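Local coordinates for LanC-like protein GCR2 (Arabidopsis thaliana, PDB 3T33), which binds zinc and may play a role in abscisic acid signalling, at residues 152-157 against 182-187. Residues are numbered along the deposited sequence; the frame is centred on the assembly and turned at random.
Sequences RYLARF and LFLNKH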
loop_
_atom_site.group_PDB
_atom_site.type_symbol
_atom_site.label_atom_id
_atom_site.label_comp_id
_atom_site.label_asym_id
_atom_site.label_seq_id
_atom_site.Cartn_x
_atom_site.Cartn_y
_atom_site.Cartn_z
ATOM N N ARG A 152 -21.378 -3.014 16.778
ATOM C CA ARG A 152 -22.208 -2.470 15.750
ATOM C C ARG A 152 -21.486 -2.480 14.387
ATOM O O ARG A 152 -22.102 -2.822 13.366
ATOM C CB ARG A 152 -22.737 -1.098 16.184
ATOM C CG ARG A 152 -22.945 -0.061 15.057
ATOM C CD ARG A 152 -23.364 1.326 15.648
ATOM N NE ARG A 152 -22.850 2.429 14.824
ATOM C CZ ARG A 152 -22.714 3.695 15.224
ATOM N NH1 ARG A 152 -23.044 4.060 16.461
ATOM N NH2 ARG A 152 -22.219 4.591 14.367
ATOM N N TYR A 153 -20.204 -2.113 14.345
ATOM C CA TYR A 153 -19.480 -2.201 13.052
ATOM C C TYR A 153 -19.188 -3.662 12.666
ATOM O O TYR A 153 -19.162 -4.008 11.499
ATOM C CB TYR A 153 -18.161 -1.439 13.050
ATOM C CG TYR A 153 -18.296 0.054 12.907
ATOM C CD1 TYR A 153 -18.704 0.634 11.701
ATOM C CD2 TYR A 153 -17.998 0.899 14.005
ATOM C CE1 TYR A 153 -18.851 2.018 11.580
ATOM C CE2 TYR A 153 -18.113 2.275 13.892
ATOM C CZ TYR A 153 -18.519 2.833 12.682
ATOM O OH TYR A 153 -18.657 4.193 12.620
ATOM N N LEU A 154 -18.924 -4.477 13.667
ATOM C CA LEU A 154 -18.756 -5.901 13.470
ATOM C C LEU A 154 -20.000 -6.595 12.853
ATOM O O LEU A 154 -19.843 -7.438 11.937
ATOM C CB LEU A 154 -18.380 -6.537 14.779
ATOM C CG LEU A 154 -18.089 -8.023 14.682
ATOM C CD1 LEU A 154 -17.000 -8.228 13.679
ATOM C CD2 LEU A 154 -17.760 -8.591 16.013
ATOM N N ALA A 155 -21.202 -6.220 13.323
ATOM C CA ALA A 155 -22.493 -6.687 12.746
ATOM C C ALA A 155 -22.658 -6.196 11.293
ATOM O O ALA A 155 -23.122 -6.942 10.421
ATOM C CB ALA A 155 -23.715 -6.228 13.637
ATOM N N ARG A 156 -22.267 -4.952 11.017
ATOM C CA ARG A 156 -22.364 -4.472 9.667
ATOM C C ARG A 156 -21.360 -5.201 8.797
ATOM O O ARG A 156 -21.643 -5.531 7.627
ATOM C CB ARG A 156 -22.130 -2.973 9.590
ATOM C CG ARG A 156 -23.276 -2.144 10.166
ATOM C CD ARG A 156 -22.725 -0.762 10.590
ATOM N NE ARG A 156 -23.705 0.077 11.291
ATOM C CZ ARG A 156 -23.385 1.140 12.037
ATOM N NH1 ARG A 156 -22.105 1.502 12.189
ATOM N NH2 ARG A 156 -24.337 1.848 12.641
ATOM N N PHE A 157 -20.198 -5.508 9.353
ATOM C CA PHE A 157 -19.206 -6.131 8.510
ATOM C C PHE A 157 -19.733 -7.568 8.175
ATOM O O PHE A 157 -19.688 -8.010 7.057
ATOM C CB PHE A 157 -17.858 -6.232 9.218
ATOM C CG PHE A 157 -16.747 -6.682 8.293
ATOM C CD1 PHE A 157 -16.866 -7.831 7.534
ATOM C CD2 PHE A 157 -15.588 -5.952 8.160
ATOM C CE1 PHE A 157 -15.855 -8.219 6.666
ATOM C CE2 PHE A 157 -14.589 -6.367 7.320
ATOM C CZ PHE A 157 -14.727 -7.472 6.561
ATOM N N LEU A 182 -8.892 -10.368 6.908
ATOM C CA LEU A 182 -7.564 -10.594 7.507
ATOM C C LEU A 182 -7.153 -9.393 8.349
ATOM O O LEU A 182 -6.776 -9.541 9.452
ATOM C CB LEU A 182 -6.560 -10.860 6.434
ATOM C CG LEU A 182 -6.830 -12.167 5.665
ATOM C CD1 LEU A 182 -6.033 -12.232 4.399
ATOM C CD2 LEU A 182 -6.577 -13.423 6.589
ATOM N N PHE A 183 -7.378 -8.200 7.843
ATOM C CA PHE A 183 -7.055 -6.989 8.548
ATOM C C PHE A 183 -7.835 -6.862 9.868
ATOM O O PHE A 183 -7.263 -6.608 10.936
ATOM C CB PHE A 183 -7.373 -5.801 7.628
ATOM C CG PHE A 183 -7.330 -4.464 8.314
ATOM C CD1 PHE A 183 -8.455 -3.984 8.998
ATOM C CD2 PHE A 183 -6.156 -3.664 8.265
ATOM C CE1 PHE A 183 -8.445 -2.696 9.655
ATOM C CE2 PHE A 183 -6.135 -2.356 8.880
ATOM C CZ PHE A 183 -7.282 -1.867 9.573
ATOM N N LEU A 184 -9.136 -7.074 9.800
ATOM C CA LEU A 184 -9.954 -7.021 10.989
ATOM C C LEU A 184 -9.498 -8.028 12.044
ATOM O O LEU A 184 -9.325 -7.675 13.249
ATOM C CB LEU A 184 -11.424 -7.237 10.651
ATOM C CG LEU A 184 -12.337 -7.115 11.859
ATOM C CD1 LEU A 184 -12.125 -5.814 12.597
ATOM C CD2 LEU A 184 -13.827 -7.242 11.466
ATOM N N ASN A 185 -9.296 -9.274 11.612
ATOM C CA ASN A 185 -8.909 -10.352 12.554
ATOM C C ASN A 185 -7.513 -10.121 13.207
ATOM O O ASN A 185 -7.333 -10.295 14.403
ATOM C CB ASN A 185 -9.013 -11.754 11.871
ATOM C CG ASN A 185 -10.529 -12.284 11.759
ATOM O OD1 ASN A 185 -11.498 -11.582 12.070
ATOM N ND2 ASN A 185 -10.684 -13.515 11.354
ATOM N N LYS A 186 -6.541 -9.762 12.394
ATOM C CA LYS A 186 -5.189 -9.491 12.872
ATOM C C LYS A 186 -5.214 -8.407 13.971
ATOM O O LYS A 186 -4.686 -8.615 15.063
ATOM C CB LYS A 186 -4.348 -9.049 11.655
ATOM C CG LYS A 186 -3.011 -8.365 11.966
ATOM C CD LYS A 186 -1.830 -9.347 11.832
ATOM C CE LYS A 186 -0.494 -8.649 11.475
ATOM N NZ LYS A 186 0.402 -9.553 10.663
ATOM N N HIS A 187 -5.874 -7.288 13.690
ATOM C CA HIS A 187 -5.955 -6.167 14.585
ATOM C C HIS A 187 -6.712 -6.400 15.869
ATOM O O HIS A 187 -6.225 -5.995 16.944
ATOM C CB HIS A 187 -6.520 -4.939 13.876
ATOM C CG HIS A 187 -5.535 -4.257 12.975
ATOM N ND1 HIS A 187 -5.037 -2.999 13.239
ATOM C CD2 HIS A 187 -4.918 -4.675 11.839
ATOM C CE1 HIS A 187 -4.179 -2.657 12.291
ATOM N NE2 HIS A 187 -4.093 -3.653 11.428
#
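The 2.8 Å hydrogen bond from Phe-157 N to Tyr-153 O holds the helical turn from which the Phe-157 ring reaches one methyl of Leu-184, CD2. Across to 182-187 no hydrogen bond forms, and everything rests on one carbon: Leu-184 CD2. Phe-157 CD2 lies 4.0 Å from Leu-184 CD2, an oblique approach to the ring. Leu-154 CD1 comes to the same methyl, Leu-184 CD2, also at 4.0 Å, at about 100° to the Phe-157 approach. Leu-154 CD1 and Phe-157 CD2 are themselves 6.1 Å apart, so the methyl faces the gap between two side chains three residues apart on one helix. Leu-184 CB already points toward 152-157, and with CG trans to the backbone N (chi1 -177°) the branch extends far enough for CD2 to arrive. Leu-154 starts less directly, yet its end swings in and meets Leu-184 nearly at right angles. Phe-157 and Leu-184, by contrast, run past each other in opposite senses.

With 9.2 Å between Leu-154 CA and Leu-184 CA, the backbones stand well apart and only 111 Å² is buried between the segments. Other parts of the chain add to the apolar surroundings: Phe-157 touches Cys-134 and Leu-184 touches Val-139, both on helix 130-144, while Ile-193 touches both Phe-157 and Leu-184. Away from the zinc site, this contact joins helices 147-158 and 174-188 by one leucine methyl resting against a leucine and a phenylalanine, consistent with the all-helical alpha/alpha toroid of the LanC-like family.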